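Local coordinates for protein response regulator receiver modulated diguanylate cyclase with PAS/PAC sensor (PDB 3CG0) that probably makes cyclic di-GMP as a diguanylate cyclase regulated by phosphorylation of a receiver domain, the part of the protein held in this chain, at residues E30-D35 with T117-I122; G11-E16 with D56-D61; I85-S90 with V103-Y108; D69-A74 with F97-R102. All coordinates share one frame; numbering follows the deposited sequence. Where two conformers were deposited one is given.

Contact 1: residues E30-D35 with T117-I122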
loop_
_atom_site.group_PDB
_atom_site.type_symbol
_atom_site.label_atom_id
_atom_site.label_comp_id
_atom_site.label_asym_id
_atom_site.label_seq_id
_atom_site.Cartn_x
_atom_site.Cartn_y
_atom_site.Cartn_z
ATOM N N GLU C 30 1.141 -12.239 -30.225
ATOM C CA GLU C 30 2.574 -12.409 -30.440
ATOM C C GLU C 30 3.271 -11.066 -30.706
ATOM O O GLU C 30 4.392 -10.857 -30.249
ATOM C CB GLU C 30 2.818 -13.361 -31.603
ATOM C CG GLU C 30 4.005 -14.273 -31.419
ATOM C CD GLU C 30 3.607 -15.626 -30.869
ATOM O OE1 GLU C 30 3.204 -15.704 -29.685
ATOM O OE2 GLU C 30 3.706 -16.613 -31.626
ATOM N N SER C 31 2.588 -10.166 -31.419
ATOM C CA SER C 31 3.088 -8.818 -31.715
ATOM C C SER C 31 3.170 -7.930 -30.471
ATOM O O SER C 31 3.937 -6.961 -30.429
ATOM C CB SER C 31 2.194 -8.146 -32.762
ATOM O OG SER C 31 1.973 -9.002 -33.870
ATOM N N LEU C 32 2.354 -8.250 -29.470
ATOM C CA LEU C 32 2.340 -7.506 -28.218
ATOM C C LEU C 32 3.437 -8.009 -27.277
ATOM O O LEU C 32 3.891 -7.278 -26.391
ATOM C CB LEU C 32 0.954 -7.573 -27.557
ATOM C CG LEU C 32 -0.154 -6.740 -28.232
ATOM C CD1 LEU C 32 -1.538 -7.153 -27.760
ATOM C CD2 LEU C 32 0.048 -5.233 -28.020
ATOM N N GLY C 33 3.862 -9.252 -27.485
ATOM C CA GLY C 33 4.944 -9.839 -26.703
ATOM C C GLY C 33 4.543 -11.078 -25.918
ATOM O O GLY C 33 5.412 -11.846 -25.485
ATOM N N TYR C 34 3.233 -11.273 -25.749
ATOM C CA TYR C 34 2.686 -12.380 -24.964
ATOM C C TYR C 34 3.059 -13.739 -25.530
ATOM O O TYR C 34 3.162 -13.914 -26.738
ATOM C CB TYR C 34 1.156 -12.288 -24.879
ATOM C CG TYR C 34 0.631 -11.029 -24.233
ATOM C CD1 TYR C 34 0.750 -10.823 -22.859
ATOM C CD2 TYR C 34 -0.008 -10.053 -24.994
ATOM C CE1 TYR C 34 0.271 -9.659 -22.264
ATOM C CE2 TYR C 34 -0.498 -8.897 -24.411
ATOM C CZ TYR C 34 -0.358 -8.708 -23.047
ATOM O OH TYR C 34 -0.841 -7.561 -22.476
ATOM N N ASP C 35 3.261 -14.700 -24.644
ATOM C CA ASP C 35 3.467 -16.074 -25.058
ATOM C C ASP C 35 2.094 -16.736 -25.165
ATOM O O ASP C 35 1.351 -16.776 -24.188
ATOM C CB ASP C 35 4.343 -16.792 -24.024
ATOM C CG ASP C 35 4.832 -18.160 -24.492
ATOM O OD1 ASP C 35 4.622 -18.541 -25.667
ATOM O OD2 ASP C 35 5.441 -18.866 -23.662
ATOM N N THR C 117 -6.585 -2.417 -26.994
ATOM C CA THR C 117 -7.605 -2.802 -26.020
ATOM C C THR C 117 -7.285 -4.182 -25.455
ATOM O O THR C 117 -7.397 -4.413 -24.254
ATOM C CB THR C 117 -9.013 -2.840 -26.642
ATOM O OG1 THR C 117 -9.145 -1.780 -27.595
ATOM C CG2 THR C 117 -10.079 -2.689 -25.562
ATOM N N LEU C 118 -6.882 -5.086 -26.340
ATOM C CA LEU C 118 -6.460 -6.431 -25.982
ATOM C C LEU C 118 -5.334 -6.398 -24.950
ATOM O O LEU C 118 -5.392 -7.099 -23.941
ATOM C CB LEU C 118 -6.007 -7.167 -27.248
ATOM C CG LEU C 118 -5.491 -8.593 -27.151
ATOM C CD1 LEU C 118 -6.558 -9.442 -26.515
ATOM C CD2 LEU C 118 -5.108 -9.103 -28.539
ATOM N N HIS C 119 -4.333 -5.558 -25.196
ATOM C CA HIS C 119 -3.178 -5.453 -24.315
ATOM C C HIS C 119 -3.515 -4.926 -22.919
ATOM O O HIS C 119 -3.043 -5.469 -21.921
ATOM C CB HIS C 119 -2.105 -4.575 -24.950
ATOM C CG HIS C 119 -0.969 -4.272 -24.030
ATOM N ND1 HIS C 119 -0.111 -5.245 -23.564
ATOM C CD2 HIS C 119 -0.564 -3.110 -23.465
ATOM C CE1 HIS C 119 0.782 -4.696 -22.760
ATOM N NE2 HIS C 119 0.529 -3.401 -22.683
ATOM N N ARG C 120 -4.330 -3.875 -22.859
ATOM C CA ARG C 120 -4.733 -3.266 -21.590
ATOM C C ARG C 120 -5.686 -4.147 -20.778
ATOM O O ARG C 120 -5.600 -4.180 -19.550
ATOM C CB ARG C 120 -5.345 -1.866 -21.808
ATOM C CG ARG C 120 -4.375 -0.803 -22.351
ATOM C CD ARG C 120 -2.996 -0.892 -21.693
ATOM N NE ARG C 120 -2.155 0.285 -21.925
ATOM C CZ ARG C 120 -0.888 0.388 -21.522
ATOM N NH1 ARG C 120 -0.195 1.495 -21.770
ATOM N NH2 ARG C 120 -0.306 -0.614 -20.873
ATOM N N SER C 121 -6.587 -4.852 -21.464
ATOM C CA SER C 121 -7.504 -5.794 -20.820
ATOM C C SER C 121 -6.770 -6.901 -20.105
ATOM O O SER C 121 -7.084 -7.203 -18.959
ATOM C CB SER C 121 -8.431 -6.408 -21.851
ATOM O OG SER C 121 -9.015 -5.389 -22.612
ATOM N N ILE C 122 -5.782 -7.481 -20.782
ATOM C CA ILE C 122 -4.950 -8.558 -20.230
ATOM C C ILE C 122 -4.121 -8.087 -19.032
ATOM O O ILE C 122 -4.067 -8.771 -18.003
ATOM C CB ILE C 122 -4.047 -9.178 -21.336
ATOM C CG1 ILE C 122 -4.913 -9.913 -22.368
ATOM C CG2 ILE C 122 -3.024 -10.116 -20.753
ATOM C CD1 ILE C 122 -4.121 -10.673 -23.425
#
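The ring of Tyr34 has Ile122 over one of its faces, with CD1 standing 4.1 Å above the ring plane and offset toward the rim. Leu32 CD1, from the tyrosine's own segment, lies at the ring's edge. The imidazole of His119 meets Tyr34 rim to rim, the two planes turned 44° apart, and Tyr34 CE2 lies in the plane of the imidazole at its edge. His119 ND1 donates a short but bent, hence weak, hydrogen bond to Tyr34 OH, 2.7 Å long. Histidine suits this partly exposed spot because its imidazole can offer an N-H to a buried phenol. Its CG, anti to the backbone N (chi1 172°), is carried toward the phenol end of Tyr34.

Ile122 also meets the ring through its other branch: CG2 comes to 3.7 Å from Tyr34 CE1, and the two side chains run antiparallel alongside one another. In the receiver-domain fold, helices 19-32 and 115-132 lie together on one face of the central parallel sheet, and this contact joins the C-terminal end of the first to the second. Gly33 leaves the helical conformation with positive phi (119°); glycine fits there because a CB would press on the carbonyl oxygen of Leu32. The chain then turns into strand 35-40, directing Tyr34 inward.

On the helical side, Leu32 brings both methyls to His119 CB, with CD2 at 3.8 Å from that atom. The forked end of leucine suits the spot, since the two methyls can share His119 CB while Leu32 CD1 also approaches Leu118 CD2, at 4.1 Å. Leu118 packs on Leu29 as well. Farther round helix 115-132, Arg120 forms a salt bridge to Asp116 of the second subunit.

Contact 2: residues G11-E16 with D56-D61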
loop_
_atom_site.group_PDB
_atom_site.type_symbol
_atom_site.label_atom_id
_atom_site.label_comp_id
_atom_site.label_asym_id
_atom_site.label_seq_id
_atom_site.Cartn_x
_atom_site.Cartn_y
_atom_site.Cartn_z
ATOM N N GLY C 11 1.276 -15.764 -20.049
ATOM C CA GLY C 11 0.898 -16.927 -20.842
ATOM C C GLY C 11 -0.584 -16.979 -21.161
ATOM O O GLY C 11 -1.415 -17.145 -20.273
ATOM N N VAL C 12 -0.905 -16.854 -22.443
ATOM C CA VAL C 12 -2.280 -16.725 -22.898
ATOM C C VAL C 12 -2.784 -18.042 -23.519
ATOM O O VAL C 12 -2.097 -18.662 -24.319
ATOM C CB VAL C 12 -2.419 -15.525 -23.881
ATOM C CG1 VAL C 12 -3.860 -15.301 -24.289
ATOM C CG2 VAL C 12 -1.848 -14.224 -23.246
ATOM N N LEU C 13 -3.979 -18.465 -23.125
ATOM C CA LEU C 13 -4.614 -19.655 -23.687
ATOM C C LEU C 13 -5.849 -19.200 -24.471
ATOM O O LEU C 13 -6.642 -18.420 -23.955
ATOM C CB LEU C 13 -4.962 -20.613 -22.546
ATOM C CG LEU C 13 -5.783 -21.897 -22.700
ATOM C CD1 LEU C 13 -5.261 -22.948 -21.741
ATOM C CD2 LEU C 13 -7.247 -21.659 -22.432
ATOM N N ILE C 14 -5.990 -19.653 -25.721
ATOM C CA ILE C 14 -7.087 -19.211 -26.593
ATOM C C ILE C 14 -8.063 -20.366 -26.836
ATOM O O ILE C 14 -7.652 -21.480 -27.141
ATOM C CB ILE C 14 -6.580 -18.696 -27.954
ATOM C CG1 ILE C 14 -5.604 -17.527 -27.782
ATOM C CG2 ILE C 14 -7.739 -18.262 -28.850
ATOM C CD1 ILE C 14 -5.004 -17.048 -29.104
ATOM N N VAL C 15 -9.349 -20.096 -26.655
ATOM C CA VAL C 15 -10.401 -21.054 -26.949
ATOM C C VAL C 15 -11.297 -20.404 -27.995
ATOM O O VAL C 15 -12.033 -19.466 -27.690
ATOM C CB VAL C 15 -11.230 -21.405 -25.704
ATOM C CG1 VAL C 15 -12.052 -22.665 -25.953
ATOM C CG2 VAL C 15 -10.349 -21.610 -24.510
ATOM N N GLU C 16 -11.226 -20.898 -29.230
ATOM C CA GLU C 16 -11.822 -20.215 -30.366
ATOM C C GLU C 16 -12.108 -21.215 -31.474
ATOM O O GLU C 16 -11.209 -21.961 -31.878
ATOM C CB GLU C 16 -10.854 -19.141 -30.863
ATOM C CG GLU C 16 -11.217 -18.502 -32.186
ATOM C CD GLU C 16 -12.367 -17.531 -32.063
ATOM O OE1 GLU C 16 -12.273 -16.598 -31.231
ATOM O OE2 GLU C 16 -13.357 -17.696 -32.806
ATOM N N ASP C 56 -1.721 -17.674 -17.569
ATOM C CA ASP C 56 -2.049 -16.545 -16.711
ATOM C C ASP C 56 -3.462 -16.035 -16.991
ATOM O O ASP C 56 -4.055 -15.370 -16.155
ATOM C CB ASP C 56 -1.032 -15.411 -16.903
ATOM C CG ASP C 56 0.357 -15.779 -16.395
ATOM O OD1 ASP C 56 1.171 -16.295 -17.188
ATOM O OD2 ASP C 56 0.627 -15.571 -15.195
ATOM N N ILE C 57 -3.989 -16.344 -18.173
ATOM C CA ILE C 57 -5.284 -15.837 -18.628
ATOM C C ILE C 57 -5.822 -16.699 -19.784
ATOM O O ILE C 57 -5.056 -17.356 -20.484
ATOM C CB ILE C 57 -5.196 -14.327 -19.049
ATOM C CG1 ILE C 57 -6.589 -13.721 -19.245
ATOM C CG2 ILE C 57 -4.294 -14.138 -20.278
ATOM C CD1 ILE C 57 -6.638 -12.235 -19.203
ATOM N N ALA C 58 -7.139 -16.706 -19.959
ATOM C CA ALA C 58 -7.773 -17.456 -21.032
ATOM C C ALA C 58 -8.683 -16.535 -21.823
ATOM O O ALA C 58 -9.485 -15.804 -21.233
ATOM C CB ALA C 58 -8.569 -18.629 -20.456
ATOM N N LEU C 59 -8.540 -16.552 -23.151
ATOM C CA LEU C 59 -9.449 -15.826 -24.035
ATOM C C LEU C 59 -10.427 -16.822 -24.612
ATOM O O LEU C 59 -10.016 -17.760 -25.270
ATOM C CB LEU C 59 -8.690 -15.117 -25.159
ATOM C CG LEU C 59 -7.576 -14.131 -24.790
ATOM C CD1 LEU C 59 -7.165 -13.361 -26.020
ATOM C CD2 LEU C 59 -7.998 -13.182 -23.688
ATOM N N VAL C 60 -11.717 -16.636 -24.337
ATOM C CA VAL C 60 -12.740 -17.633 -24.689
ATOM C C VAL C 60 -13.753 -17.024 -25.647
ATOM O O VAL C 60 -14.228 -15.895 -25.426
ATOM C CB VAL C 60 -13.461 -18.205 -23.423
ATOM C CG1 VAL C 60 -14.511 -19.271 -23.800
ATOM C CG2 VAL C 60 -12.462 -18.829 -22.451
ATOM N N ASP C 61 -14.087 -17.745 -26.721
ATOM C CA ASP C 61 -15.168 -17.265 -27.574
ATOM C C ASP C 61 -16.479 -17.610 -26.916
ATOM O O ASP C 61 -16.756 -18.784 -26.627
ATOM C CB ASP C 61 -15.119 -17.807 -29.000
ATOM C CG ASP C 61 -15.837 -16.890 -29.987
ATOM O OD1 ASP C 61 -17.059 -16.663 -29.842
ATOM O OD2 ASP C 61 -15.174 -16.361 -30.901
#
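Leu13 and Val15 alternate with Leu59 in the hydrogen bonding of two parallel strands, 11-15 and 57-61, at the centre of the receiver domain's sheet. The middle is tight: Leu59 N donates to Leu13 O, and Val15 N to Leu59 O, each over 2.8 Å. Beta-branched and other aliphatic residues suit both faces because each is buried under helices. On one, Val12 CG1 packs 3.9 Å from Leu59 CG, toward helix 19-32; on the other, Leu13 CD2 touches Ala58 CB, whose small size leaves room for Leu77 of helix 70-80.

The partly exposed end is less regular. Gly11 O accepts a good bond from Asp56 N. Ile57 N, 3.4 Å from Gly11 O, adds a weak one. Asp56 swings its carboxylate back, and OD1 takes Gly11 N at 2.9 Å on its anti side.

At the other end the buried carboxylates of Glu16 and Asp61 stand with planes 82° apart. Both are acceptors, so the 2.9 Å between Glu16 OE1 and Asp61 OD2 is no hydrogen bond. Asp61 OD1 accepts from Met63 N, while Lys111 is a long, weak ion partner of both acids. Asp61 is the predicted phosphoacceptor, unmodified here, and such a pair of close carboxylates is consistent with the pocket that in related receiver domains holds a divalent cation beside the phosphorylated aspartate.

Contact 3: residues I85-S90 with V103-Y108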
loop_
_atom_site.group_PDB
_atom_site.type_symbol
_atom_site.label_atom_id
_atom_site.label_comp_id
_atom_site.label_asym_id
_atom_site.label_seq_id
_atom_site.Cartn_x
_atom_site.Cartn_y
_atom_site.Cartn_z
ATOM N N ILE C 85 -10.758 -14.489 -17.059
ATOM C CA ILE C 85 -11.426 -14.742 -18.310
ATOM C C ILE C 85 -11.763 -13.444 -19.008
ATOM O O ILE C 85 -12.381 -12.560 -18.413
ATOM C CB ILE C 85 -12.761 -15.498 -18.075
ATOM C CG1 ILE C 85 -12.507 -16.845 -17.375
ATOM C CG2 ILE C 85 -13.513 -15.686 -19.395
ATOM C CD1 ILE C 85 -11.425 -17.721 -18.032
ATOM N N ILE C 86 -11.369 -13.346 -20.271
ATOM C CA ILE C 86 -11.932 -12.339 -21.153
ATOM C C ILE C 86 -12.706 -13.078 -22.221
ATOM O O ILE C 86 -12.184 -14.020 -22.825
ATOM C CB ILE C 86 -10.844 -11.457 -21.788
ATOM C CG1 ILE C 86 -9.937 -10.895 -20.692
ATOM C CG2 ILE C 86 -11.471 -10.340 -22.653
ATOM C CD1 ILE C 86 -8.896 -9.937 -21.187
ATOM N N PHE C 87 -13.967 -12.698 -22.423
ATOM C CA PHE C 87 -14.756 -13.322 -23.476
ATOM C C PHE C 87 -14.529 -12.613 -24.783
ATOM O O PHE C 87 -14.480 -11.392 -24.832
ATOM C CB PHE C 87 -16.248 -13.310 -23.170
ATOM C CG PHE C 87 -16.689 -14.387 -22.232
ATOM C CD1 PHE C 87 -16.659 -15.732 -22.609
ATOM C CD2 PHE C 87 -17.194 -14.050 -20.985
ATOM C CE1 PHE C 87 -17.086 -16.700 -21.744
ATOM C CE2 PHE C 87 -17.629 -15.026 -20.103
ATOM C CZ PHE C 87 -17.571 -16.346 -20.474
ATOM N N ILE C 88 -14.389 -13.396 -25.841
ATOM C CA ILE C 88 -14.342 -12.881 -27.206
ATOM C C ILE C 88 -15.750 -12.979 -27.781
ATOM O O ILE C 88 -16.349 -14.059 -27.795
ATOM C CB ILE C 88 -13.325 -13.671 -28.070
ATOM C CG1 ILE C 88 -11.936 -13.700 -27.401
ATOM C CG2 ILE C 88 -13.265 -13.111 -29.477
ATOM C CD1 ILE C 88 -11.316 -12.310 -27.134
ATOM N N THR C 89 -16.294 -11.852 -28.228
ATOM C CA THR C 89 -17.701 -11.804 -28.620
ATOM C C THR C 89 -17.912 -11.453 -30.090
ATOM O O THR C 89 -17.061 -10.826 -30.725
ATOM C CB THR C 89 -18.524 -10.795 -27.768
ATOM O OG1 THR C 89 -18.137 -9.456 -28.095
ATOM C CG2 THR C 89 -18.339 -11.030 -26.283
ATOM N N SER C 90 -19.054 -11.871 -30.626
ATOM C CA SER C 90 -19.537 -11.363 -31.904
ATOM C C SER C 90 -21.041 -11.113 -31.863
ATOM O O SER C 90 -21.506 -10.020 -32.188
ATOM C CB SER C 90 -19.196 -12.339 -33.032
ATOM O OG SER C 90 -19.657 -13.646 -32.732
ATOM N N VAL C 103 -19.989 -16.514 -14.565
ATOM C CA VAL C 103 -18.584 -16.944 -14.459
ATOM C C VAL C 103 -17.722 -15.755 -14.004
ATOM O O VAL C 103 -16.547 -15.916 -13.665
ATOM C CB VAL C 103 -18.030 -17.614 -15.776
ATOM C CG1 VAL C 103 -19.134 -18.325 -16.545
ATOM C CG2 VAL C 103 -17.322 -16.625 -16.680
ATOM N N ASN C 104 -18.354 -14.585 -13.955
ATOM C CA ASN C 104 -17.710 -13.288 -13.713
ATOM C C ASN C 104 -16.412 -13.082 -14.493
ATOM O O ASN C 104 -15.320 -13.180 -13.919
ATOM C CB ASN C 104 -17.512 -13.012 -12.215
ATOM C CG ASN C 104 -17.068 -11.571 -11.941
ATOM O OD1 ASN C 104 -17.569 -10.618 -12.557
ATOM N ND2 ASN C 104 -16.105 -11.415 -11.036
ATOM N N PRO C 105 -16.524 -12.806 -15.811
ATOM C CA PRO C 105 -15.320 -12.541 -16.576
ATOM C C PRO C 105 -14.842 -11.132 -16.291
ATOM O O PRO C 105 -15.558 -10.335 -15.691
ATOM C CB PRO C 105 -15.808 -12.609 -18.015
ATOM C CG PRO C 105 -17.205 -12.109 -17.926
ATOM C CD PRO C 105 -17.730 -12.695 -16.652
ATOM N N PHE C 106 -13.641 -10.828 -16.743
ATOM C CA PHE C 106 -13.094 -9.515 -16.580
ATOM C C PHE C 106 -13.783 -8.498 -17.493
ATOM O O PHE C 106 -14.078 -7.371 -17.091
ATOM C CB PHE C 106 -11.610 -9.558 -16.887
ATOM C CG PHE C 106 -10.991 -8.215 -16.917
ATOM C CD1 PHE C 106 -10.697 -7.561 -15.727
ATOM C CD2 PHE C 106 -10.733 -7.588 -18.129
ATOM C CE1 PHE C 106 -10.128 -6.308 -15.748
ATOM C CE2 PHE C 106 -10.162 -6.343 -18.160
ATOM C CZ PHE C 106 -9.871 -5.706 -16.967
ATOM N N GLY C 107 -14.021 -8.903 -18.735
ATOM C CA GLY C 107 -14.677 -8.054 -19.717
ATOM C C GLY C 107 -15.048 -8.864 -20.942
ATOM O O GLY C 107 -14.999 -10.098 -20.912
ATOM N N TYR C 108 -15.418 -8.149 -22.008
ATOM C CA TYR C 108 -15.825 -8.725 -23.280
ATOM C C TYR C 108 -15.135 -7.960 -24.399
ATOM O O TYR C 108 -15.140 -6.729 -24.423
ATOM C CB TYR C 108 -17.351 -8.638 -23.453
ATOM C CG TYR C 108 -18.146 -9.293 -22.338
ATOM C CD1 TYR C 108 -18.595 -10.603 -22.455
ATOM C CD2 TYR C 108 -18.452 -8.595 -21.169
ATOM C CE1 TYR C 108 -19.309 -11.201 -21.438
ATOM C CE2 TYR C 108 -19.156 -9.187 -20.148
ATOM C CZ TYR C 108 -19.587 -10.489 -20.289
ATOM O OH TYR C 108 -20.302 -11.077 -19.279
HETATM O O HOH W 1 -12.428 -13.818 -14.619
#
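Phe106 N donates to Ile85 O over 2.7 Å, and Phe87 N donates to Gly107 O over a longer 3.2 Å. A water extends this polar seam, accepting from Ile85 N and donating to Asn104 O. The second bond belongs to the parallel pairing of strands 85-89 and 107-110, which helix 94-101 connects in a beta-alpha-beta crossover. Asn104 suits the helix exit because asparagine tolerates the positive phi found there.

Outward, the Phe87 ring gathers the apolar contacts. Ile85 CG2, of the same strand, sits over the centre of one face, Pro105 CB lies 3.6 Å from Phe87 CD2, and Val103 CG2 meets the ring tip to tip, 3.8 Å from Phe87 CE2. Proline suits the approach to the strand, since its ring gives an apolar surface to Phe87. Phe87 and Tyr108 lie side by side, planes only 15° apart but offset, so little of either face lies over the other; Phe87 CD2 is 3.6 Å from Tyr108 CE1.

Thr89 CG2 lies at the ring's edge, 3.9 Å from Tyr108 CD1, while Tyr108 OH bonds Glu132 of the second subunit. Such a threonine and aromatic pair matches the one that in relatives such as CheY is thought to couple phosphorylation to a surface; here the tyrosine may likewise connect the pocket side of the fold to the subunit interface.

Contact 4: residues D69-A74 with F97-R102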
loop_
_atom_site.group_PDB
_atom_site.type_symbol
_atom_site.label_atom_id
_atom_site.label_comp_id
_atom_site.label_asym_id
_atom_site.label_seq_id
_atom_site.Cartn_x
_atom_site.Cartn_y
_atom_site.Cartn_z
ATOM N N ASP C 69 -19.952 -25.382 -24.211
ATOM C CA ASP C 69 -20.053 -24.073 -24.851
ATOM C C ASP C 69 -19.005 -23.115 -24.272
ATOM O O ASP C 69 -18.223 -23.507 -23.401
ATOM C CB ASP C 69 -21.485 -23.503 -24.815
ATOM C CG ASP C 69 -22.047 -23.361 -23.407
ATOM O OD1 ASP C 69 -23.108 -23.964 -23.141
ATOM O OD2 ASP C 69 -21.456 -22.637 -22.571
ATOM N N GLY C 70 -18.989 -21.877 -24.759
ATOM C CA GLY C 70 -18.003 -20.882 -24.336
ATOM C C GLY C 70 -18.130 -20.544 -22.868
ATOM O O GLY C 70 -17.136 -20.393 -22.163
ATOM N N VAL C 71 -19.371 -20.472 -22.407
ATOM C CA VAL C 71 -19.659 -20.092 -21.035
ATOM C C VAL C 71 -19.221 -21.175 -20.046
ATOM O O VAL C 71 -18.592 -20.868 -19.030
ATOM C CB VAL C 71 -21.139 -19.642 -20.882
ATOM C CG1 VAL C 71 -21.487 -19.381 -19.444
ATOM C CG2 VAL C 71 -21.371 -18.366 -21.682
ATOM N N GLU C 72 -19.513 -22.432 -20.375
ATOM C CA GLU C 72 -19.147 -23.575 -19.545
ATOM C C GLU C 72 -17.655 -23.852 -19.552
ATOM O O GLU C 72 -17.101 -24.321 -18.563
ATOM C CB GLU C 72 -19.846 -24.839 -20.037
ATOM C CG GLU C 72 -21.354 -24.859 -19.878
ATOM C CD GLU C 72 -21.952 -26.147 -20.410
ATOM O OE1 GLU C 72 -22.548 -26.896 -19.607
ATOM O OE2 GLU C 72 -21.807 -26.424 -21.628
ATOM N N THR C 73 -17.020 -23.618 -20.696
ATOM C CA THR C 73 -15.572 -23.718 -20.808
ATOM C C THR C 73 -14.935 -22.653 -19.908
ATOM O O THR C 73 -14.087 -22.969 -19.094
ATOM C CB THR C 73 -15.118 -23.563 -22.272
ATOM O OG1 THR C 73 -15.768 -24.562 -23.074
ATOM C CG2 THR C 73 -13.635 -23.726 -22.388
ATOM N N ALA C 74 -15.386 -21.410 -20.026
ATOM C CA ALA C 74 -14.887 -20.336 -19.148
ATOM C C ALA C 74 -15.199 -20.572 -17.659
ATOM O O ALA C 74 -14.327 -20.396 -16.820
ATOM C CB ALA C 74 -15.435 -19.027 -19.591
ATOM N N PHE C 97 -25.162 -13.815 -22.553
ATOM C CA PHE C 97 -24.548 -12.811 -21.677
ATOM C C PHE C 97 -25.064 -12.863 -20.238
ATOM O O PHE C 97 -24.399 -12.365 -19.329
ATOM C CB PHE C 97 -24.737 -11.401 -22.238
ATOM C CG PHE C 97 -23.905 -11.115 -23.455
ATOM C CD1 PHE C 97 -22.512 -11.088 -23.377
ATOM C CD2 PHE C 97 -24.509 -10.859 -24.678
ATOM C CE1 PHE C 97 -21.739 -10.825 -24.502
ATOM C CE2 PHE C 97 -23.741 -10.591 -25.813
ATOM C CZ PHE C 97 -22.355 -10.578 -25.723
ATOM N N GLN C 98 -26.247 -13.452 -20.041
ATOM C CA GLN C 98 -26.781 -13.703 -18.699
ATOM C C GLN C 98 -25.988 -14.816 -18.033
ATOM O O GLN C 98 -25.617 -14.693 -16.866
ATOM C CB GLN C 98 -28.265 -14.103 -18.732
ATOM C CG GLN C 98 -29.196 -13.166 -19.477
ATOM C CD GLN C 98 -29.920 -12.202 -18.574
ATOM O OE1 GLN C 98 -29.314 -11.317 -17.964
ATOM N NE2 GLN C 98 -31.234 -12.356 -18.497
ATOM N N ARG C 99 -25.735 -15.900 -18.771
ATOM C CA ARG C 99 -24.974 -17.031 -18.233
ATOM C C ARG C 99 -23.495 -16.693 -18.109
ATOM O O ARG C 99 -22.807 -17.219 -17.238
ATOM C CB ARG C 99 -25.120 -18.298 -19.081
ATOM C CG ARG C 99 -26.411 -18.445 -19.846
ATOM C CD ARG C 99 -26.819 -19.903 -20.041
ATOM N NE ARG C 99 -25.709 -20.858 -20.044
ATOM C CZ ARG C 99 -25.083 -21.298 -21.135
ATOM N NH1 ARG C 99 -25.421 -20.857 -22.342
ATOM N NH2 ARG C 99 -24.098 -22.178 -21.014
ATOM N N ALA C 100 -23.014 -15.814 -18.986
ATOM C CA ALA C 100 -21.621 -15.374 -18.958
ATOM C C ALA C 100 -21.344 -14.508 -17.732
ATOM O O ALA C 100 -20.262 -14.573 -17.168
ATOM C CB ALA C 100 -21.274 -14.635 -20.221
ATOM N N LYS C 101 -22.337 -13.720 -17.317
ATOM C CA LYS C 101 -22.273 -12.945 -16.072
ATOM C C LYS C 101 -21.850 -13.805 -14.870
ATOM O O LYS C 101 -21.013 -13.387 -14.074
ATOM C CB LYS C 101 -23.624 -12.277 -15.793
ATOM C CG LYS C 101 -23.582 -11.195 -14.712
ATOM C CD LYS C 101 -24.919 -11.025 -13.984
ATOM C CE LYS C 101 -25.850 -10.016 -14.662
ATOM N NZ LYS C 101 -26.671 -10.630 -15.748
ATOM N N ARG C 102 -22.408 -15.011 -14.774
ATOM C CA ARG C 102 -22.181 -15.912 -13.633
ATOM C C ARG C 102 -20.773 -16.489 -13.486
ATOM O O ARG C 102 -20.401 -16.915 -12.388
ATOM C CB ARG C 102 -23.199 -17.059 -13.630
ATOM C CG ARG C 102 -24.561 -16.683 -13.070
ATOM C CD ARG C 102 -25.628 -16.585 -14.145
ATOM N NE ARG C 102 -26.085 -17.904 -14.587
ATOM C CZ ARG C 102 -27.186 -18.124 -15.306
ATOM N NH1 ARG C 102 -27.969 -17.114 -15.679
ATOM N NH2 ARG C 102 -27.510 -19.363 -15.656
#
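Val71 and Ala100 bring two nearly parallel helices together, the axes of 70-74 and 97-101 running 9.5 Å apart at 4°, with Val71 CA 5.5 Å from Ala100 CA. Small side chains suit this approach of the two CA atoms, leaving little bulk between the backbones. Val71 CG2 rests 4.0 Å from Ala100 CB, and Val71 CG1, anti to the backbone N (chi1 174°), reaches Arg99 O at 3.4 Å.

Arg99 then curls over the valine. Its chain is bent at chi3 (-27°), which turns NE back; Val71 CB lies over one face of the guanidinium. Arg99 NH2 meets the carboxylate of Asp69 tip to tip in a salt bridge, the two flat groups nearly perpendicular. The bond to Asp69 OD1 is 2.9 Å, on the syn side but out of the carboxylate plane, and the one to OD2 is weak, so a single nitrogen serves both oxygens. Glu72 CG lies at the edge of the same guanidinium.

Both helices belong to the layer that covers one face of the receiver domain's parallel sheet, where Ala74 and Ala100 pack on Phe87.

Asp69 is the N-cap of helix 70-80 and forms a capping box with Glu72. Asp69 OD2 accepts from Glu72 N at 2.9 Å, and Glu72 OE2 takes a weak bond from Asp69 N in return. Aspartate suits the cap because its short carboxylate can reach back to Glu72 N while still facing Arg99. Asp69 O accepts from Thr73 N and Thr73 OG1 on opposite faces of its plane, Thr73 OG1 lying 2.7 Å from Asp69 O.

From the N terminus, contact 2 opens first, at strand 11-15, and closes at strand 57-61, forming the middle of the sheet. Contact 1 opens inside that loop, at the end of helix 19-32, and closes only at helix 115-132, so the two cross; contact 1 pairs two helices that pack on one face of the sheet to which contact 2 belongs. Contacts 3 and 4 come after contact 2 and nest within the long loop of contact 1. Contact 4 opens at helix 70-80, contact 3 at strand 85-89, and they close in the same order, at 97-102 and 103-108, so they too cross. They tie the sheet's edge to the opposite helical layer.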